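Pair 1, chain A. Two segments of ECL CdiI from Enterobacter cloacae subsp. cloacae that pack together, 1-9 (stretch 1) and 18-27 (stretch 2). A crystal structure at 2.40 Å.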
# COMPACT_ATOMS: atom_id res chain seq x y z
N MSE A 1 -7.87 -5.55 -16.81
CA MSE A 1 -6.42 -5.72 -16.78
C MSE A 1 -6.04 -5.73 -15.30
O MSE A 1 -6.83 -5.34 -14.44
CB MSE A 1 -5.74 -4.54 -17.51
CG MSE A 1 -5.20 -4.76 -19.00
SE MSE A 1 -3.69 -3.70 -18.99
CE MSE A 1 -2.99 -4.41 -17.52
N PHE A 2 -4.84 -6.22 -14.98
CA PHE A 2 -4.29 -6.03 -13.65
C PHE A 2 -2.86 -5.56 -13.75
O PHE A 2 -2.09 -6.08 -14.56
CB PHE A 2 -4.26 -7.30 -12.80
CG PHE A 2 -3.52 -7.12 -11.49
CD1 PHE A 2 -2.20 -7.51 -11.35
CD2 PHE A 2 -4.13 -6.49 -10.41
CE1 PHE A 2 -1.51 -7.31 -10.15
CE2 PHE A 2 -3.45 -6.28 -9.23
CZ PHE A 2 -2.13 -6.70 -9.10
N GLY A 3 -2.49 -4.61 -12.90
CA GLY A 3 -1.09 -4.25 -12.82
C GLY A 3 -0.83 -2.91 -12.18
O GLY A 3 -1.74 -2.23 -11.73
N ILE A 4 0.45 -2.56 -12.15
CA ILE A 4 0.90 -1.32 -11.60
C ILE A 4 1.75 -0.63 -12.66
O ILE A 4 2.74 -1.20 -13.13
CB ILE A 4 1.73 -1.58 -10.34
CG1 ILE A 4 0.88 -2.30 -9.28
CG2 ILE A 4 2.32 -0.27 -9.82
CD1 ILE A 4 1.67 -2.74 -8.06
N PHE A 5 1.39 0.60 -13.03
CA PHE A 5 1.95 1.26 -14.21
C PHE A 5 2.44 2.66 -13.93
O PHE A 5 1.78 3.43 -13.22
CB PHE A 5 0.88 1.32 -15.31
CG PHE A 5 0.28 -0.01 -15.61
CD1 PHE A 5 0.87 -0.84 -16.55
CD2 PHE A 5 -0.87 -0.44 -14.94
CE1 PHE A 5 0.32 -2.07 -16.84
CE2 PHE A 5 -1.41 -1.67 -15.22
CZ PHE A 5 -0.81 -2.48 -16.16
N SER A 6 3.59 3.00 -14.49
CA SER A 6 4.14 4.35 -14.38
C SER A 6 3.29 5.34 -15.16
O SER A 6 2.74 4.99 -16.20
CB SER A 6 5.55 4.41 -14.96
OG SER A 6 6.40 3.49 -14.32
N LYS A 7 3.19 6.56 -14.65
CA LYS A 7 2.74 7.68 -15.45
C LYS A 7 3.98 8.46 -15.93
O LYS A 7 4.84 7.89 -16.60
CB LYS A 7 1.78 8.55 -14.66
CG LYS A 7 0.64 7.75 -14.06
CD LYS A 7 -0.24 8.60 -13.15
CE LYS A 7 -1.68 8.11 -13.13
NZ LYS A 7 -2.56 9.17 -12.59
N GLY A 8 4.08 9.74 -15.58
CA GLY A 8 5.12 10.62 -16.09
C GLY A 8 6.43 10.64 -15.31
O GLY A 8 6.73 9.73 -14.56
N GLU A 9 7.23 11.68 -15.50
CA GLU A 9 8.55 11.73 -14.89
C GLU A 9 8.50 11.79 -13.36
O GLU A 9 7.52 12.25 -12.79
CB GLU A 9 9.35 12.90 -15.45
CG GLU A 9 8.66 14.24 -15.38
CD GLU A 9 9.34 15.26 -16.26
OE1 GLU A 9 10.34 14.88 -16.92
OE2 GLU A 9 8.89 16.44 -16.30
N VAL A 18 9.48 10.61 -6.06
CA VAL A 18 8.57 9.49 -6.22
C VAL A 18 8.24 9.30 -7.68
O VAL A 18 8.44 10.19 -8.50
CB VAL A 18 7.28 9.67 -5.42
CG1 VAL A 18 7.59 10.02 -3.95
CG2 VAL A 18 6.41 10.74 -6.05
N GLN A 19 7.76 8.11 -7.99
CA GLN A 19 7.32 7.78 -9.33
C GLN A 19 5.81 7.74 -9.32
O GLN A 19 5.21 6.83 -8.70
CB GLN A 19 7.89 6.41 -9.73
CG GLN A 19 7.37 5.89 -11.05
CD GLN A 19 7.56 6.88 -12.18
OE1 GLN A 19 8.67 7.08 -12.67
NE2 GLN A 19 6.47 7.51 -12.60
N PRO A 20 5.17 8.72 -9.98
CA PRO A 20 3.70 8.67 -10.07
C PRO A 20 3.32 7.44 -10.86
O PRO A 20 3.96 7.16 -11.87
CB PRO A 20 3.33 9.95 -10.84
CG PRO A 20 4.49 10.87 -10.65
CD PRO A 20 5.71 9.95 -10.59
N SER A 21 2.33 6.70 -10.37
CA SER A 21 1.94 5.41 -10.91
C SER A 21 0.47 5.16 -10.63
O SER A 21 -0.17 5.88 -9.85
CB SER A 21 2.70 4.27 -10.21
OG SER A 21 4.10 4.47 -10.20
N SER A 22 -0.06 4.10 -11.23
CA SER A 22 -1.41 3.64 -10.90
C SER A 22 -1.40 2.15 -10.68
O SER A 22 -0.62 1.41 -11.28
CB SER A 22 -2.37 3.94 -12.04
OG SER A 22 -3.03 5.16 -11.79
N ILE A 23 -2.30 1.70 -9.81
CA ILE A 23 -2.63 0.30 -9.79
C ILE A 23 -4.03 0.13 -10.38
O ILE A 23 -4.94 0.87 -10.04
CB ILE A 23 -2.50 -0.29 -8.38
CG1 ILE A 23 -2.75 -1.79 -8.43
CG2 ILE A 23 -3.46 0.37 -7.41
CD1 ILE A 23 -2.54 -2.49 -7.10
N VAL A 24 -4.16 -0.83 -11.28
CA VAL A 24 -5.43 -1.15 -11.93
C VAL A 24 -5.85 -2.56 -11.57
O VAL A 24 -5.09 -3.51 -11.79
CB VAL A 24 -5.32 -1.13 -13.46
CG1 VAL A 24 -6.69 -1.40 -14.09
CG2 VAL A 24 -4.75 0.19 -13.93
N ILE A 25 -7.05 -2.69 -11.04
CA ILE A 25 -7.63 -3.99 -10.72
C ILE A 25 -8.96 -4.01 -11.45
O ILE A 25 -9.97 -3.55 -10.92
CB ILE A 25 -7.88 -4.12 -9.21
CG1 ILE A 25 -6.60 -3.81 -8.42
CG2 ILE A 25 -8.35 -5.52 -8.87
CD1 ILE A 25 -6.87 -3.57 -6.91
N ASN A 26 -8.94 -4.49 -12.69
CA ASN A 26 -10.15 -4.51 -13.53
C ASN A 26 -10.77 -3.11 -13.70
O ASN A 26 -10.17 -2.25 -14.35
CB ASN A 26 -11.16 -5.53 -13.01
CG ASN A 26 -12.32 -5.72 -13.94
OD1 ASN A 26 -12.29 -5.25 -15.08
ND2 ASN A 26 -13.36 -6.39 -13.47
N ASP A 27 -11.94 -2.87 -13.13
CA ASP A 27 -12.59 -1.55 -13.28
C ASP A 27 -12.15 -0.55 -12.21
O ASP A 27 -12.52 0.62 -12.27
CB ASP A 27 -14.12 -1.65 -13.37
CG ASP A 27 -14.73 -2.49 -12.24
OD1 ASP A 27 -13.97 -3.02 -11.40
OD2 ASP A 27 -15.98 -2.64 -12.21
O HOH W 1 -8.89 -2.94 -16.57
O HOH W 2 -4.99 7.20 -11.68

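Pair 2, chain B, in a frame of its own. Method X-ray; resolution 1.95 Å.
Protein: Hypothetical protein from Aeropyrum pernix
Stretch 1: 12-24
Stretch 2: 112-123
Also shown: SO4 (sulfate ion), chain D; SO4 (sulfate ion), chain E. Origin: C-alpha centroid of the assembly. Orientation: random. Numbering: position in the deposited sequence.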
# COMPACT_ATOMS: atom_id res chain seq x y z
N ARG B 12 -8.60 -21.79 6.42
CA ARG B 12 -8.72 -22.13 4.99
C ARG B 12 -7.52 -21.63 4.18
O ARG B 12 -6.77 -20.76 4.59
CB ARG B 12 -10.00 -21.49 4.46
CG ARG B 12 -11.21 -22.42 4.59
CD ARG B 12 -11.50 -23.18 3.29
NE ARG B 12 -10.27 -23.43 2.54
CZ ARG B 12 -10.13 -24.64 1.97
NH1 ARG B 12 -11.11 -25.53 2.04
NH2 ARG B 12 -8.97 -24.97 1.39
N ARG B 13 -7.36 -22.14 2.96
CA ARG B 13 -6.30 -21.65 2.09
C ARG B 13 -6.42 -20.15 1.91
O ARG B 13 -5.48 -19.39 2.09
CB ARG B 13 -6.41 -22.36 0.73
CG ARG B 13 -5.20 -22.07 -0.16
CD ARG B 13 -5.34 -22.67 -1.57
NE ARG B 13 -4.02 -22.78 -2.20
CZ ARG B 13 -3.94 -23.33 -3.43
NH1 ARG B 13 -5.04 -23.68 -4.07
NH2 ARG B 13 -2.75 -23.58 -3.97
N LEU B 14 -7.61 -19.70 1.53
CA LEU B 14 -7.86 -18.24 1.36
C LEU B 14 -8.91 -17.87 2.37
O LEU B 14 -9.96 -18.49 2.47
CB LEU B 14 -8.32 -17.76 -0.09
CG LEU B 14 -7.21 -17.92 -1.13
CD1 LEU B 14 -7.09 -19.36 -1.63
CD2 LEU B 14 -7.43 -17.06 -2.38
N GLN B 15 -8.63 -16.84 3.15
CA GLN B 15 -9.58 -16.42 4.15
C GLN B 15 -9.28 -15.01 4.63
O GLN B 15 -8.12 -14.63 4.78
CB GLN B 15 -9.56 -17.42 5.32
CG GLN B 15 -10.21 -16.97 6.62
CD GLN B 15 -10.15 -18.03 7.71
OE1 GLN B 15 -9.17 -18.75 7.85
NE2 GLN B 15 -11.21 -18.11 8.52
N VAL B 16 -10.33 -14.23 4.84
CA VAL B 16 -10.18 -12.87 5.33
C VAL B 16 -10.71 -12.85 6.75
O VAL B 16 -11.82 -13.34 7.00
CB VAL B 16 -10.99 -11.88 4.47
CG1 VAL B 16 -10.93 -10.49 5.09
CG2 VAL B 16 -10.47 -11.86 3.05
N LEU B 17 -9.92 -12.31 7.67
CA LEU B 17 -10.30 -12.25 9.08
C LEU B 17 -10.24 -10.82 9.61
O LEU B 17 -9.30 -10.09 9.31
CB LEU B 17 -9.36 -13.10 9.94
CG LEU B 17 -9.19 -14.57 9.56
CD1 LEU B 17 -8.30 -15.28 10.56
CD2 LEU B 17 -10.55 -15.22 9.53
N ASP B 18 -11.24 -10.43 10.39
CA ASP B 18 -11.30 -9.11 11.03
C ASP B 18 -10.54 -9.19 12.36
O ASP B 18 -11.00 -9.82 13.32
CB ASP B 18 -12.75 -8.72 11.32
CG ASP B 18 -12.88 -7.34 11.96
OD1 ASP B 18 -11.85 -6.73 12.36
OD2 ASP B 18 -14.02 -6.85 12.08
N VAL B 19 -9.37 -8.55 12.42
CA VAL B 19 -8.55 -8.58 13.64
C VAL B 19 -8.53 -7.22 14.35
O VAL B 19 -7.68 -6.94 15.20
CB VAL B 19 -7.11 -9.04 13.32
CG1 VAL B 19 -7.14 -10.45 12.72
CG2 VAL B 19 -6.47 -8.09 12.32
N THR B 20 -9.46 -6.33 14.02
CA THR B 20 -9.54 -5.00 14.65
C THR B 20 -9.53 -5.08 16.17
O THR B 20 -8.86 -4.31 16.85
CB THR B 20 -10.84 -4.29 14.25
OG1 THR B 20 -11.01 -4.41 12.83
CG2 THR B 20 -10.76 -2.81 14.61
N GLY B 21 -10.31 -6.01 16.70
CA GLY B 21 -10.42 -6.17 18.14
C GLY B 21 -9.09 -6.33 18.85
O GLY B 21 -8.79 -5.60 19.80
N LYS B 22 -8.29 -7.29 18.40
CA LYS B 22 -6.98 -7.56 19.00
C LYS B 22 -6.04 -6.35 18.91
O LYS B 22 -5.22 -6.10 19.78
CB LYS B 22 -6.36 -8.75 18.27
CG LYS B 22 -7.08 -10.07 18.60
CD LYS B 22 -6.51 -11.24 17.79
CE LYS B 22 -7.07 -12.59 18.24
NZ LYS B 22 -6.91 -13.56 17.17
N VAL B 23 -6.13 -5.59 17.82
CA VAL B 23 -5.26 -4.43 17.66
C VAL B 23 -5.58 -3.36 18.69
O VAL B 23 -4.71 -2.78 19.31
CB VAL B 23 -5.45 -3.83 16.26
CG1 VAL B 23 -4.74 -2.49 16.16
CG2 VAL B 23 -4.90 -4.77 15.21
N GLU B 24 -6.87 -3.08 18.87
CA GLU B 24 -7.32 -2.09 19.82
C GLU B 24 -6.95 -2.52 21.24
O GLU B 24 -6.62 -1.70 22.10
CB GLU B 24 -8.84 -1.93 19.67
CG GLU B 24 -9.24 -1.39 18.30
CD GLU B 24 -10.74 -1.14 18.24
OE1 GLU B 24 -11.49 -1.98 18.72
OE2 GLU B 24 -11.14 -0.11 17.71
N GLN B 112 -14.47 1.12 8.42
CA GLN B 112 -13.16 0.52 8.20
C GLN B 112 -12.76 -0.43 9.32
O GLN B 112 -12.94 -0.13 10.50
CB GLN B 112 -12.08 1.60 8.06
CG GLN B 112 -12.24 2.49 6.83
CD GLN B 112 -11.09 3.48 6.67
OE1 GLN B 112 -10.61 4.07 7.64
NE2 GLN B 112 -10.65 3.67 5.42
N ARG B 113 -12.20 -1.57 8.93
CA ARG B 113 -11.74 -2.55 9.88
C ARG B 113 -10.42 -3.12 9.40
O ARG B 113 -10.10 -3.09 8.22
CB ARG B 113 -12.79 -3.66 9.98
CG ARG B 113 -14.14 -3.14 10.46
CD ARG B 113 -14.28 -3.24 11.99
NE ARG B 113 -15.58 -2.72 12.42
CZ ARG B 113 -16.38 -3.56 13.11
NH1 ARG B 113 -15.98 -4.79 13.37
NH2 ARG B 113 -17.57 -3.13 13.54
N ILE B 114 -9.62 -3.65 10.32
CA ILE B 114 -8.33 -4.23 9.99
C ILE B 114 -8.52 -5.68 9.63
O ILE B 114 -8.87 -6.51 10.45
CB ILE B 114 -7.37 -4.13 11.20
CG1 ILE B 114 -7.24 -2.67 11.63
CG2 ILE B 114 -5.97 -4.63 10.79
CD1 ILE B 114 -6.56 -2.33 12.96
N LEU B 115 -8.27 -6.00 8.37
CA LEU B 115 -8.48 -7.36 7.90
C LEU B 115 -7.21 -8.13 7.58
O LEU B 115 -6.37 -7.67 6.81
CB LEU B 115 -9.37 -7.34 6.65
CG LEU B 115 -10.66 -6.53 6.80
CD1 LEU B 115 -11.41 -6.46 5.49
CD2 LEU B 115 -11.54 -7.17 7.88
N PHE B 116 -7.07 -9.31 8.18
CA PHE B 116 -5.94 -10.18 7.90
C PHE B 116 -6.38 -10.96 6.67
O PHE B 116 -7.47 -11.54 6.65
CB PHE B 116 -5.68 -11.16 9.04
CG PHE B 116 -4.44 -11.99 8.84
CD1 PHE B 116 -4.49 -13.15 8.08
CD2 PHE B 116 -3.23 -11.60 9.40
CE1 PHE B 116 -3.34 -13.91 7.87
CE2 PHE B 116 -2.07 -12.35 9.20
CZ PHE B 116 -2.12 -13.51 8.43
N VAL B 117 -5.54 -10.97 5.64
CA VAL B 117 -5.86 -11.69 4.43
C VAL B 117 -4.95 -12.88 4.25
O VAL B 117 -3.79 -12.76 3.87
CB VAL B 117 -5.65 -10.76 3.26
CG1 VAL B 117 -6.05 -11.44 1.95
CG2 VAL B 117 -6.48 -9.50 3.44
N GLU B 118 -5.46 -14.07 4.56
CA GLU B 118 -4.69 -15.32 4.44
C GLU B 118 -4.84 -15.87 3.02
O GLU B 118 -5.95 -15.97 2.49
CB GLU B 118 -5.22 -16.36 5.44
CG GLU B 118 -4.62 -17.75 5.33
CD GLU B 118 -3.12 -17.77 5.56
OE1 GLU B 118 -2.36 -17.43 4.63
OE2 GLU B 118 -2.69 -18.10 6.69
N MET B 119 -3.72 -16.21 2.39
CA MET B 119 -3.77 -16.75 1.03
C MET B 119 -3.07 -18.10 0.92
O MET B 119 -3.05 -18.72 -0.15
CB MET B 119 -3.18 -15.73 0.05
CG MET B 119 -4.07 -14.49 -0.06
SD MET B 119 -3.39 -13.12 -0.99
CE MET B 119 -2.45 -12.28 0.27
N ASP B 120 -2.51 -18.57 2.04
CA ASP B 120 -1.82 -19.87 2.07
C ASP B 120 -2.09 -20.59 3.39
O ASP B 120 -1.21 -21.15 4.02
CB ASP B 120 -0.30 -19.66 1.88
CG ASP B 120 0.43 -20.99 1.59
OD1 ASP B 120 -0.20 -21.87 1.02
OD2 ASP B 120 1.60 -21.11 1.94
N GLY B 121 -3.35 -20.58 3.82
CA GLY B 121 -3.71 -21.26 5.05
C GLY B 121 -4.00 -22.73 4.80
O GLY B 121 -3.92 -23.19 3.67
N PRO B 122 -4.36 -23.50 5.84
CA PRO B 122 -4.48 -23.03 7.23
C PRO B 122 -3.12 -22.93 7.91
O PRO B 122 -2.30 -23.85 7.81
CB PRO B 122 -5.36 -24.10 7.86
CG PRO B 122 -5.03 -25.38 7.17
CD PRO B 122 -4.77 -24.91 5.73
N ARG B 123 -2.89 -21.81 8.58
CA ARG B 123 -1.61 -21.58 9.26
C ARG B 123 -1.79 -20.74 10.53
O ARG B 123 -2.79 -20.06 10.71
CB ARG B 123 -0.65 -20.83 8.33
CG ARG B 123 -0.09 -21.64 7.17
CD ARG B 123 1.00 -20.86 6.43
NE ARG B 123 1.37 -21.48 5.15
CZ ARG B 123 2.23 -22.53 5.15
NH1 ARG B 123 2.70 -23.04 6.27
NH2 ARG B 123 2.58 -23.06 3.97
S SO4 D . -9.80 -22.28 -1.03
O1 SO4 D . -11.25 -21.99 -1.24
O2 SO4 D . -9.37 -21.65 0.27
O3 SO4 D . -9.60 -23.78 -0.96
O4 SO4 D . -9.01 -21.74 -2.16
S SO4 E . -7.36 -17.11 17.12
O1 SO4 E . -7.73 -16.22 18.17
O2 SO4 E . -8.29 -18.08 16.66
O3 SO4 E . -6.08 -17.87 17.56
O4 SO4 E . -6.93 -16.38 15.94
O HOH W 3 -1.37 -22.57 -1.20

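The sharpest difference lies where the first stretch leaves the sheet. In pair 2 the chain turns into a helix right after Val19(B). In pair 1 the matching Lys7(A) leads into a loop.

The shared geometry is an antiparallel strand pair. Fourteen central residues superpose with an RMSD of 0.9 Å. The N-to-C directions differ by 161° in pair 1 and 152° in pair 2. Phe5(A) and Ser22(A) match Leu17(B) and Phe116(B). Both are hydrogen-bonded pairs: Phe5(A) N to Ser22(A) O is 2.8 Å, and Leu17(B) N to Phe116(B) O is also 2.8 Å. The ladder runs one step further in the same way. Lys7(A) N donates to Pro20(A) O at 2.9 Å, and Val19(B) N donates to Ile114(B) O at 2.9 Å.

Beyond this step the side chains differ. Gln19(A) matches Arg113(B). Gln19(A) NE2 reaches Gly8(A) O at 3.0 Å and so ties the loop to the second strand. Arg113(B) instead forms a salt bridge with Asp18(B), NH1 to OD2 at 3.1 Å. Asp18(B) matches Ser6(A), which has no charge to offer. Asp18(B) OD1 also accepts from Thr20(B) N at 2.9 Å, at the start of the helix. Thr20(B) OG1 in turn accepts from Ile114(B) N at 3.0 Å. Pro20(A), at the position of Ile114(B), has no backbone N-H to give.

Ile114(B) packs against the helix, with its CD1 3.7 Å from Val23(B) CG1. Ile114(B) CG2 lies 3.8 Å from Val19(B) CG2. In pair 1, the Pro20(A) ring meets the loop instead, with CD 3.7 Å from Glu9(A) O.

On the face of Ile4(A) and Ile23(A), the CG1 atoms of these two residues meet at 3.8 Å. Val16(B) and Val117(B) match them, but Val16(B) CG1 packs against Leu115(B) CB at 3.8 Å. Leu115(B) stands where pair 1 has the small Ser21(A).

On the other face, Phe5(A) CE2 lies 4.0 Å from Val24(A) CG2. The ring extends past Gly3(A), where a CB would clash with Phe5(A) CZ. Gly3(A) matches Gln15(B), which carries a full side chain. In pair 2 the aromatic residue on this face belongs to the second strand. Phe116(B) CB lies 4.3 Å from Leu17(B) CB and 4.0 Å from Val19(B) CG1, while the end of its side chain leads away from the first stretch.

At the far end, Asn26(A) N donates to Met1(A) O at 2.9 Å. In pair 2, Gly121(B) N donates to Arg13(B) O at 3.0 Å.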